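Side-chain contacts in ribonuclease (Chelonia mydas, PDB 2ZPO), which probably cleaves RNA on the 3' side of pyrimidine nucleotides, as a secreted endonuclease of the pancreatic ribonuclease family: residues 2-7 with 53-58; 20-25 with 77-82; 33-38 with 44-49; 103-108 with 113-118. All coordinates share one frame; numbering follows the deposited sequence.

The four contacts tie the helices and strands of the ribonuclease A fold together around its cleft. Contact 4 holds the probable proton donor His114, and one of its two sulfates is bound by His114 and by His11, the probable catalytic pair. Contact 1 is about 9 Å away, centre to centre, and is joined to it by the disulfide Cys58-Cys107, by a salt bridge from Arg3 to Asp108, and by Phe7 packing on the backbone of His114 and Tyr115. Contacts 2 and 3, with centres about 11 Å apart, reach the neighbouring strands 69-83 and 43-47 of one sheet, and Thr79 OG1 bonds to His48 NE2 between them. Val47 and Thr45 of contact 3 touch Tyr115 of contact 4, while contacts 1 and 2 do not touch.

Contact 1. Residues 2-7 with 53-58; sequences TRYEKF and SITTIC. With SO4 (sulfate ion), chain E.
Phe7 turns its ring carbon CG anti to the backbone N (chi1 179°), and Ile54 does the same with its CG2 branch, which makes the touch. The ring of Phe7 thereby reaches off helix 3-11 toward helix 51-55, and its CE1 comes to 3.7 Å from Ile54 CG2, an oblique apolar approach. Tyr4, nearly one turn earlier with a similar chi1 of 177°, swings its ring to Thr55 instead. The Thr55 hydroxyl meets the edge of the Tyr4 ring near its plane, Thr55 OG1 lying 3.7 Å from Tyr4 CE1, with no hydrogen bond between them; Thr55 OG1 bonds to the carbonyl of Ala51. The start of helix 3-11 is fixed by a capping box: Glu5 N gives a 2.9 Å bond to Thr2 OG1, and Thr2 N returns one to Glu5 OE1. A sulfate here takes a 3.1 Å bond on its O4 from Arg3 N and, in one of two Arg3 conformers, another on O2 from Arg3 NE. Phe7 also meets the ring of His11, the probable proton acceptor. With no hydrogen bond across it, the contact relies on van der Waals fit, whereas polar groups of the helix start find partners in the capping box, the sulfate and Asp108.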
# COMPACT_ATOMS: atom_id res chain seq x y z
N THR A 2 1.36 -8.90 -13.71
CA THR A 2 1.78 -9.91 -12.76
C THR A 2 1.29 -9.47 -11.39
O THR A 2 0.98 -8.27 -11.19
CB THR A 2 3.30 -10.09 -12.72
OG1 THR A 2 3.90 -8.90 -12.17
CG2 THR A 2 3.87 -10.31 -14.13
N ARG A 3 1.23 -10.41 -10.46
CA ARG A 3 0.78 -10.09 -9.11
C ARG A 3 1.78 -9.11 -8.50
O ARG A 3 1.40 -8.19 -7.77
CB ARG A 3 0.66 -11.34 -8.25
CG ARG A 3 -0.55 -12.25 -8.63
CD ARG A 3 -0.65 -13.42 -7.70
NE ARG A 3 0.50 -14.31 -7.85
CZ ARG A 3 0.90 -15.17 -6.93
NH1 ARG A 3 0.27 -15.26 -5.76
NH2 ARG A 3 1.95 -15.92 -7.17
N TYR A 4 3.05 -9.28 -8.84
CA TYR A 4 4.09 -8.36 -8.35
C TYR A 4 3.85 -6.96 -8.86
O TYR A 4 3.87 -6.00 -8.07
CB TYR A 4 5.48 -8.87 -8.75
CG TYR A 4 6.59 -7.94 -8.36
CD1 TYR A 4 6.97 -7.80 -7.01
CD2 TYR A 4 7.23 -7.16 -9.29
CE1 TYR A 4 7.99 -6.92 -6.65
CE2 TYR A 4 8.25 -6.29 -8.95
CZ TYR A 4 8.62 -6.17 -7.62
OH TYR A 4 9.65 -5.29 -7.30
N GLU A 5 3.58 -6.81 -10.16
CA GLU A 5 3.28 -5.51 -10.75
C GLU A 5 2.05 -4.88 -10.09
O GLU A 5 2.01 -3.67 -9.88
CB GLU A 5 3.06 -5.61 -12.26
CG GLU A 5 4.38 -5.79 -13.02
CD GLU A 5 4.17 -6.04 -14.49
OE1 GLU A 5 3.12 -6.62 -14.86
OE2 GLU A 5 5.10 -5.68 -15.27
N LYS A 6 1.06 -5.70 -9.77
CA LYS A 6 -0.16 -5.19 -9.11
C LYS A 6 0.16 -4.69 -7.71
O LYS A 6 -0.37 -3.68 -7.27
CB LYS A 6 -1.24 -6.26 -9.05
CG LYS A 6 -2.51 -5.82 -8.29
CD LYS A 6 -3.63 -6.79 -8.52
CE LYS A 6 -4.89 -6.33 -7.78
NZ LYS A 6 -6.10 -7.07 -8.29
N PHE A 7 1.07 -5.38 -7.04
CA PHE A 7 1.50 -4.94 -5.70
C PHE A 7 2.20 -3.58 -5.78
O PHE A 7 1.91 -2.69 -4.97
CB PHE A 7 2.40 -5.98 -5.02
CG PHE A 7 2.88 -5.54 -3.66
CD1 PHE A 7 4.05 -4.79 -3.52
CD2 PHE A 7 2.14 -5.86 -2.50
CE1 PHE A 7 4.49 -4.37 -2.26
CE2 PHE A 7 2.58 -5.47 -1.23
CZ PHE A 7 3.75 -4.70 -1.11
N SER A 53 13.46 -2.37 -1.37
CA SER A 53 13.32 -2.33 0.09
C SER A 53 12.17 -3.16 0.62
O SER A 53 12.27 -3.80 1.68
CB SER A 53 13.13 -0.88 0.56
OG SER A 53 14.37 -0.20 0.39
N ILE A 54 11.07 -3.15 -0.12
CA ILE A 54 9.88 -3.92 0.28
C ILE A 54 10.06 -5.40 -0.03
O ILE A 54 9.73 -6.23 0.80
CB ILE A 54 8.59 -3.33 -0.31
CG1 ILE A 54 8.43 -1.87 0.20
CG2 ILE A 54 7.34 -4.18 0.08
CD1 ILE A 54 7.48 -1.03 -0.62
N THR A 55 10.66 -5.73 -1.16
CA THR A 55 10.91 -7.13 -1.52
C THR A 55 11.78 -7.92 -0.53
O THR A 55 11.60 -9.14 -0.33
CB THR A 55 11.43 -7.24 -2.97
OG1 THR A 55 10.47 -6.67 -3.87
CG2 THR A 55 11.73 -8.69 -3.34
N THR A 56 12.70 -7.23 0.14
CA THR A 56 13.56 -7.94 1.06
C THR A 56 12.77 -8.45 2.27
O THR A 56 13.25 -9.32 2.97
CB THR A 56 14.77 -7.11 1.49
OG1 THR A 56 15.66 -7.93 2.24
CG2 THR A 56 14.33 -5.93 2.34
N ILE A 57 11.57 -7.90 2.47
CA ILE A 57 10.71 -8.37 3.57
C ILE A 57 10.41 -9.86 3.38
O ILE A 57 10.25 -10.61 4.38
CB ILE A 57 9.39 -7.54 3.67
CG1 ILE A 57 9.70 -6.07 4.00
CG2 ILE A 57 8.45 -8.14 4.74
CD1 ILE A 57 8.57 -5.15 3.76
N CYS A 58 10.36 -10.28 2.12
CA CYS A 58 10.07 -11.68 1.78
C CYS A 58 11.24 -12.61 2.10
O CYS A 58 11.09 -13.85 2.09
CB CYS A 58 9.66 -11.81 0.31
SG CYS A 58 8.22 -10.85 -0.08
S SO4 E . 1.69 -14.14 -11.59
O1 SO4 E . 0.95 -13.28 -12.51
O2 SO4 E . 0.77 -15.00 -10.86
O3 SO4 E . 2.72 -14.89 -12.30
O4 SO4 E . 2.31 -13.27 -10.57

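Contact 2. Residues 20-25 with 77-82; sequences PDTRTY and ALTTCR. With SO4 (sulfate ion), chain F; SO4 (sulfate ion), chain D.
Thr22 and Thr79 reach toward each other tip to tip, methyl against methyl, with Thr22 CG2 3.6 Å from Thr79 CG2. The same Thr79 methyl also lies against the ring of Tyr25, at 3.6 Å from Tyr25 CD1, so one methyl touches two residues of the helix. Against that ring the threonine runs at a slant, placing OG1 over one face, while Cys81 SG stands at the ring edge near its plane, 4.5 Å from Tyr25 CD1. Thr22 owes its double role to its chi1 of -48°: CG2 turns to the strand, and OG1, beside the backbone N, donates a 2.8 Å bond to O1 of a sulfate that Thr98 also holds. This is where helix 22-32 is laid against strand 69-83 of the ribonuclease sheet, and the disulfide Cys26-Cys81 stitches the two covalently. Asp21 caps the helix, its OD1 accepting from both Thr24 N and Thr24 OG1. Tyr25 OH bonds to Asp13, and Thr79 OG1 to His48 and Arg16. Farther along the strand Arg82, a probable substrate-binding residue, presents NE and NH2 to a second sulfate, with Arg82 NE 2.7 Å from its O1 in the guanidinium plane.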
# COMPACT_ATOMS: atom_id res chain seq x y z
N PRO A 20 -0.81 18.63 -1.87
CA PRO A 20 -1.02 19.72 -0.89
C PRO A 20 -1.36 19.26 0.52
O PRO A 20 -1.03 19.94 1.49
CB PRO A 20 -2.18 20.54 -1.48
CG PRO A 20 -2.70 19.78 -2.65
CD PRO A 20 -1.86 18.57 -2.90
N ASP A 21 -2.02 18.10 0.62
CA ASP A 21 -2.42 17.56 1.92
C ASP A 21 -2.76 16.08 1.71
O ASP A 21 -2.80 15.62 0.57
CB ASP A 21 -3.62 18.32 2.45
CG ASP A 21 -4.71 18.48 1.40
OD1 ASP A 21 -5.28 17.46 0.96
OD2 ASP A 21 -5.02 19.63 1.01
N THR A 22 -3.01 15.35 2.79
CA THR A 22 -3.17 13.89 2.66
C THR A 22 -4.48 13.48 1.99
O THR A 22 -4.53 12.50 1.26
CB THR A 22 -3.01 13.20 4.01
OG1 THR A 22 -1.83 13.70 4.66
CG2 THR A 22 -2.86 11.71 3.80
N ARG A 23 -5.54 14.25 2.21
CA ARG A 23 -6.83 13.96 1.59
C ARG A 23 -6.65 14.03 0.07
O ARG A 23 -7.10 13.14 -0.66
CB ARG A 23 -7.84 15.00 2.09
CG ARG A 23 -9.21 14.94 1.52
CD ARG A 23 -9.98 16.23 1.86
NE ARG A 23 -10.04 17.11 0.68
CZ ARG A 23 -9.38 18.27 0.52
NH1 ARG A 23 -8.60 18.77 1.47
NH2 ARG A 23 -9.53 18.94 -0.61
N THR A 24 -5.96 15.07 -0.41
CA THR A 24 -5.72 15.26 -1.84
C THR A 24 -4.74 14.20 -2.38
O THR A 24 -4.94 13.69 -3.47
CB THR A 24 -5.16 16.67 -2.17
OG1 THR A 24 -6.02 17.70 -1.65
CG2 THR A 24 -5.06 16.85 -3.66
N TYR A 25 -3.69 13.90 -1.62
CA TYR A 25 -2.80 12.78 -1.95
C TYR A 25 -3.65 11.54 -2.25
O TYR A 25 -3.51 10.89 -3.30
CB TYR A 25 -1.84 12.49 -0.79
CG TYR A 25 -0.97 11.30 -1.06
CD1 TYR A 25 -1.39 10.02 -0.72
CD2 TYR A 25 0.27 11.45 -1.68
CE1 TYR A 25 -0.59 8.92 -0.97
CE2 TYR A 25 1.10 10.35 -1.97
CZ TYR A 25 0.65 9.09 -1.62
OH TYR A 25 1.45 8.00 -1.90
N ALA A 77 7.90 4.80 5.97
CA ALA A 77 6.93 5.89 5.79
C ALA A 77 5.73 5.31 5.04
O ALA A 77 5.88 4.65 4.00
CB ALA A 77 7.55 7.02 5.00
N LEU A 78 4.53 5.58 5.55
CA LEU A 78 3.26 5.08 4.98
C LEU A 78 2.24 6.18 4.85
O LEU A 78 2.22 7.12 5.66
CB LEU A 78 2.65 4.03 5.91
CG LEU A 78 3.48 2.84 6.35
CD1 LEU A 78 2.67 1.97 7.27
CD2 LEU A 78 3.96 2.02 5.14
N THR A 79 1.40 6.08 3.82
CA THR A 79 0.17 6.87 3.79
C THR A 79 -0.99 5.89 3.63
O THR A 79 -0.98 5.03 2.73
CB THR A 79 0.15 7.87 2.62
OG1 THR A 79 1.33 8.68 2.71
CG2 THR A 79 -1.11 8.77 2.68
N THR A 80 -1.98 6.05 4.50
CA THR A 80 -3.15 5.17 4.51
C THR A 80 -4.36 5.98 4.11
O THR A 80 -4.61 7.04 4.69
CB THR A 80 -3.32 4.46 5.89
OG1 THR A 80 -2.09 3.83 6.25
CG2 THR A 80 -4.39 3.43 5.80
N CYS A 81 -5.08 5.49 3.10
CA CYS A 81 -6.25 6.15 2.56
C CYS A 81 -7.48 5.30 2.86
O CYS A 81 -7.45 4.09 2.66
CB CYS A 81 -6.10 6.30 1.04
SG CYS A 81 -4.60 7.19 0.56
N ARG A 82 -8.53 5.95 3.34
CA ARG A 82 -9.80 5.29 3.67
C ARG A 82 -10.93 6.10 3.04
O ARG A 82 -10.98 7.31 3.15
CB ARG A 82 -9.99 5.17 5.18
CG ARG A 82 -9.19 4.02 5.81
CD ARG A 82 -9.23 4.00 7.35
NE ARG A 82 -10.55 3.67 7.91
CZ ARG A 82 -10.96 2.44 8.22
NH1 ARG A 82 -10.19 1.39 7.99
NH2 ARG A 82 -12.18 2.25 8.73
S SO4 F . -12.41 5.96 9.35
O1 SO4 F . -12.17 5.87 7.91
O2 SO4 F . -13.34 7.06 9.62
O3 SO4 F . -13.00 4.71 9.82
O4 SO4 F . -11.16 6.22 10.05
S SO4 D . -1.01 13.56 8.27
O1 SO4 D . -2.18 13.48 7.40
O2 SO4 D . -0.98 12.43 9.23
O3 SO4 D . 0.19 13.61 7.45
O4 SO4 D . -1.07 14.81 9.05

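Contact 3. Residues 33-38 with 44-49; sequences RGMTLP and NTFVHA. Unlike the reference sequence in segment 33-38: Leu37 (reference Ser).
The Phe46 ring, with Asn44 ND2 centred 3.3 Å above one face, is met obliquely at its far end by Met35 and Arg33. Met35 CE lies 3.6 Å from Phe46 CZ, and Arg33 CG 4.0 Å from Phe46 CE1. Arg33 touches the ring by CG; its guanidinium lies farther off, NH1 bonded to the carbonyls of Arg9 and Val12. Met35 spans both aromatic and amide. Its straight chain to the sulfur (chi2 179°) sets SD 3.5 Å from Asn44 OD1, crossing that side chain at about a right angle, and the bend at chi3 (-73°) turns CE to Phe46. The amide is fixed from both ends, because Asn44 OD1 accepts from Lys41 and Asn44 ND2 donates to the Gln10 carbonyl, which probably sets its rotation beside His11. Lys41 and Asn44 are both probable substrate-binding residues. Gly34, at positive phi, is the C-prime residue of a Schellman motif that ends helix 22-32 and turns the chain into this loop. Phe46 rests on Met29, and strand 43-47 pairs with strand 69-83. Met35 touches Gln10 of helix 3-11 and Met30 of helix 22-32, so the loop side chain meets both helices as well as strand 43-47.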
# COMPACT_ATOMS: atom_id res chain seq x y z
N ARG A 33 -3.57 5.29 -9.69
CA ARG A 33 -3.11 3.91 -9.57
C ARG A 33 -4.18 2.87 -9.91
O ARG A 33 -3.97 1.68 -9.67
CB ARG A 33 -2.53 3.67 -8.17
CG ARG A 33 -1.31 4.49 -7.86
CD ARG A 33 -0.16 4.22 -8.85
NE ARG A 33 1.05 4.96 -8.44
CZ ARG A 33 1.99 4.47 -7.63
NH1 ARG A 33 1.88 3.24 -7.16
NH2 ARG A 33 3.06 5.19 -7.32
N GLY A 34 -5.32 3.30 -10.43
CA GLY A 34 -6.29 2.34 -10.99
C GLY A 34 -7.24 1.76 -9.97
O GLY A 34 -7.83 0.72 -10.19
N MET A 35 -7.39 2.45 -8.83
CA MET A 35 -8.17 1.92 -7.71
C MET A 35 -9.55 2.59 -7.49
O MET A 35 -10.20 2.36 -6.47
CB MET A 35 -7.30 1.92 -6.44
CG MET A 35 -6.29 0.78 -6.43
SD MET A 35 -5.24 0.81 -4.94
CE MET A 35 -4.21 2.22 -5.30
N THR A 36 -10.01 3.36 -8.48
CA THR A 36 -11.34 3.96 -8.38
C THR A 36 -12.28 3.60 -9.54
O THR A 36 -13.39 4.14 -9.64
CB THR A 36 -11.30 5.49 -8.19
OG1 THR A 36 -10.73 6.11 -9.33
CG2 THR A 36 -10.47 5.86 -6.96
N LEU A 37 -11.83 2.71 -10.41
CA LEU A 37 -12.70 2.13 -11.42
C LEU A 37 -12.54 0.63 -11.46
O LEU A 37 -11.42 0.12 -11.29
CB LEU A 37 -12.42 2.73 -12.80
CG LEU A 37 -13.10 4.03 -13.20
CD1 LEU A 37 -12.77 4.34 -14.63
CD2 LEU A 37 -14.61 3.97 -13.02
N PRO A 38 -13.66 -0.11 -11.65
CA PRO A 38 -15.03 0.41 -11.81
C PRO A 38 -15.73 0.85 -10.50
O PRO A 38 -16.80 1.46 -10.56
CB PRO A 38 -15.77 -0.78 -12.43
CG PRO A 38 -15.02 -1.98 -11.93
CD PRO A 38 -13.60 -1.58 -11.78
N ASN A 44 -6.53 1.63 1.28
CA ASN A 44 -5.27 1.26 0.65
C ASN A 44 -4.12 2.00 1.32
O ASN A 44 -4.25 3.18 1.64
CB ASN A 44 -5.29 1.57 -0.85
CG ASN A 44 -4.08 1.04 -1.57
OD1 ASN A 44 -3.98 -0.16 -1.82
ND2 ASN A 44 -3.15 1.92 -1.93
N THR A 45 -3.04 1.27 1.59
CA THR A 45 -1.82 1.87 2.09
C THR A 45 -0.76 1.97 1.00
O THR A 45 -0.46 0.98 0.28
CB THR A 45 -1.26 1.06 3.28
OG1 THR A 45 -2.22 1.08 4.36
CG2 THR A 45 0.09 1.63 3.74
N PHE A 46 -0.15 3.15 0.90
CA PHE A 46 0.99 3.37 0.03
C PHE A 46 2.22 3.36 0.89
O PHE A 46 2.27 4.03 1.94
CB PHE A 46 0.85 4.72 -0.68
CG PHE A 46 -0.30 4.77 -1.65
CD1 PHE A 46 -0.18 4.20 -2.93
CD2 PHE A 46 -1.54 5.32 -1.27
CE1 PHE A 46 -1.26 4.23 -3.84
CE2 PHE A 46 -2.61 5.37 -2.18
CZ PHE A 46 -2.47 4.81 -3.46
N VAL A 47 3.21 2.57 0.49
CA VAL A 47 4.45 2.47 1.25
C VAL A 47 5.49 3.31 0.51
O VAL A 47 5.70 3.12 -0.69
CB VAL A 47 4.93 0.99 1.35
CG1 VAL A 47 6.19 0.93 2.17
CG2 VAL A 47 3.84 0.07 1.97
N HIS A 48 6.18 4.21 1.23
CA HIS A 48 7.17 5.12 0.60
C HIS A 48 8.58 4.58 0.80
O HIS A 48 9.41 5.13 1.54
CB HIS A 48 7.01 6.56 1.12
CG HIS A 48 5.58 7.00 1.11
ND1 HIS A 48 4.80 6.92 -0.03
CD2 HIS A 48 4.76 7.44 2.11
CE1 HIS A 48 3.57 7.33 0.26
NE2 HIS A 48 3.53 7.65 1.54
N ALA A 49 8.83 3.46 0.14
CA ALA A 49 10.16 2.84 0.10
C ALA A 49 10.23 2.18 -1.27
O ALA A 49 9.21 1.94 -1.92
CB ALA A 49 10.29 1.79 1.18

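Contact 4. Residues 103-108 with 113-118; sequences IRIACD and VHYDRA. With SO4 (sulfate ion), chain B; SO4 (sulfate ion), chain C.
Arg104 and Arg117 form a hydrogen-bonded pair of this antiparallel beta hairpin: Arg104 N gives a 2.8 Å bond to Arg117 O, nearly in line with the carbonyl. Its own carbonyl oxygen is gripped twice, by Asp116 N at 2.9 Å and by Arg117 N, because Asp116 and Arg117 both face Arg104 in a classic beta bulge. A second classic bulge follows at Ala106, which Val113 and His114 both face; Ala106 N bonds to His114 O, and Val113 N to Ala106 O. Two residues of 113-118 reach a sulfate in the catalytic cleft. Tyr115 N holds its O4 at 2.7 Å; His114 ND1, in one of two modelled conformers, meets O3 at 2.8 Å in the ring plane. His11 binds the same ion, an arrangement consistent with a phosphate site between the probable proton donor and acceptor. On the face of Arg104, Ala106, His114 and Arg117, the Arg104 chain, straight as far as CD and then bent at chi3, runs alongside Asp116. A water bridges Arg104 NH1 to Asp116 OD2, tentatively, since Asp116 too has two conformers. NH2 of Arg117 lies over one face of the Arg104 guanidinium, the planes 62° apart; the like charges are probably eased by Asp116 and by Asp71, which forms a salt bridge with Arg104 NE. On the other face the Tyr115 ring packs against the two isoleucines. CG of Tyr115 sits anti to the backbone N (chi1 -179°), which lays the ring across the neighbouring strand, and Ile103 CG2 meets its edge near the ring plane, 3.5 Å from Tyr115 OH.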
# COMPACT_ATOMS: atom_id res chain seq x y z
N ILE A 103 5.59 -3.18 8.62
CA ILE A 103 4.45 -3.68 7.85
C ILE A 103 4.46 -5.21 7.73
O ILE A 103 5.52 -5.85 7.80
CB ILE A 103 4.35 -3.05 6.42
CG1 ILE A 103 5.58 -3.39 5.56
CG2 ILE A 103 4.13 -1.53 6.53
CD1 ILE A 103 5.49 -2.97 4.08
N ARG A 104 3.25 -5.75 7.51
CA ARG A 104 3.03 -7.19 7.35
C ARG A 104 2.48 -7.36 5.95
O ARG A 104 1.46 -6.74 5.60
CB ARG A 104 2.02 -7.72 8.39
CG ARG A 104 1.71 -9.20 8.22
CD ARG A 104 0.90 -9.76 9.37
NE ARG A 104 1.73 -9.81 10.57
CZ ARG A 104 1.29 -10.13 11.77
NH1 ARG A 104 -0.00 -10.44 11.93
NH2 ARG A 104 2.13 -10.13 12.80
N ILE A 105 3.22 -8.09 5.13
CA ILE A 105 2.80 -8.35 3.75
C ILE A 105 2.67 -9.88 3.50
O ILE A 105 3.15 -10.67 4.30
CB ILE A 105 3.76 -7.68 2.70
CG1 ILE A 105 5.17 -8.29 2.76
CG2 ILE A 105 3.80 -6.17 2.92
CD1 ILE A 105 6.12 -7.75 1.66
N ALA A 106 1.99 -10.26 2.42
CA ALA A 106 2.01 -11.66 1.98
C ALA A 106 3.02 -11.79 0.87
O ALA A 106 3.04 -10.97 -0.07
CB ALA A 106 0.64 -12.07 1.45
N CYS A 107 3.87 -12.81 0.99
CA CYS A 107 4.83 -13.12 -0.06
C CYS A 107 4.51 -14.44 -0.76
O CYS A 107 3.84 -15.35 -0.20
CB CYS A 107 6.26 -13.14 0.48
SG CYS A 107 6.81 -11.56 1.25
N ASP A 108 4.93 -14.54 -2.01
CA ASP A 108 4.88 -15.83 -2.71
C ASP A 108 6.15 -15.97 -3.52
O ASP A 108 6.47 -15.13 -4.33
CB ASP A 108 3.67 -15.91 -3.63
CG ASP A 108 3.48 -17.30 -4.27
OD1 ASP A 108 4.13 -18.28 -3.85
OD2 ASP A 108 2.65 -17.42 -5.20
N VAL A 113 3.09 -10.02 -2.79
CA VAL A 113 1.85 -10.13 -3.59
C VAL A 113 0.65 -9.42 -2.96
O VAL A 113 -0.27 -9.03 -3.66
CB VAL A 113 1.52 -11.60 -3.96
CG1 VAL A 113 2.58 -12.18 -4.91
CG2 VAL A 113 1.41 -12.45 -2.72
N HIS A 114 0.65 -9.26 -1.65
CA HIS A 114 -0.43 -8.49 -1.00
C HIS A 114 0.09 -7.69 0.19
O HIS A 114 1.05 -8.07 0.84
CB HIS A 114 -1.55 -9.39 -0.48
CG HIS A 114 -2.10 -10.34 -1.50
ND1 HIS A 114 -2.74 -9.91 -2.64
CD2 HIS A 114 -2.10 -11.70 -1.55
CE1 HIS A 114 -3.11 -10.96 -3.36
NE2 HIS A 114 -2.73 -12.06 -2.71
N TYR A 115 -0.59 -6.59 0.48
CA TYR A 115 -0.31 -5.85 1.70
C TYR A 115 -1.33 -6.30 2.72
O TYR A 115 -2.53 -6.31 2.43
CB TYR A 115 -0.44 -4.35 1.41
CG TYR A 115 -0.16 -3.47 2.62
CD1 TYR A 115 1.13 -3.02 2.88
CD2 TYR A 115 -1.18 -3.14 3.52
CE1 TYR A 115 1.40 -2.24 4.00
CE2 TYR A 115 -0.91 -2.33 4.63
CZ TYR A 115 0.37 -1.88 4.86
OH TYR A 115 0.68 -1.10 5.95
N ASP A 116 -0.88 -6.64 3.92
CA ASP A 116 -1.82 -7.03 4.97
C ASP A 116 -2.19 -5.87 5.87
O ASP A 116 -3.31 -5.38 5.83
CB ASP A 116 -1.34 -8.23 5.76
CG ASP A 116 -2.37 -8.69 6.76
OD1 ASP A 116 -3.57 -8.49 6.47
OD2 ASP A 116 -2.00 -9.24 7.80
N ARG A 117 -1.24 -5.40 6.69
CA ARG A 117 -1.52 -4.31 7.61
C ARG A 117 -0.22 -3.71 8.12
O ARG A 117 0.85 -4.31 7.95
CB ARG A 117 -2.37 -4.82 8.78
CG ARG A 117 -1.70 -5.85 9.70
CD ARG A 117 -2.64 -6.07 10.89
NE ARG A 117 -2.15 -6.99 11.89
CZ ARG A 117 -1.35 -6.65 12.90
NH1 ARG A 117 -0.94 -5.40 13.03
NH2 ARG A 117 -0.97 -7.58 13.77
N ALA A 118 -0.32 -2.53 8.74
CA ALA A 118 0.76 -1.97 9.54
C ALA A 118 0.80 -2.68 10.89
O ALA A 118 -0.25 -3.13 11.40
CB ALA A 118 0.55 -0.48 9.73
S SO4 B . -3.91 -6.32 -1.83
O1 SO4 B . -4.27 -5.01 -2.37
O2 SO4 B . -5.07 -7.00 -1.26
O3 SO4 B . -3.32 -7.19 -2.88
O4 SO4 B . -2.96 -6.13 -0.74
S SO4 C . -4.10 -1.19 9.22
O1 SO4 C . -4.71 0.09 8.81
O2 SO4 C . -4.18 -1.32 10.68
O3 SO4 C . -4.81 -2.34 8.65
O4 SO4 C . -2.72 -1.21 8.76
O HOH W 1 -2.39 -10.26 10.11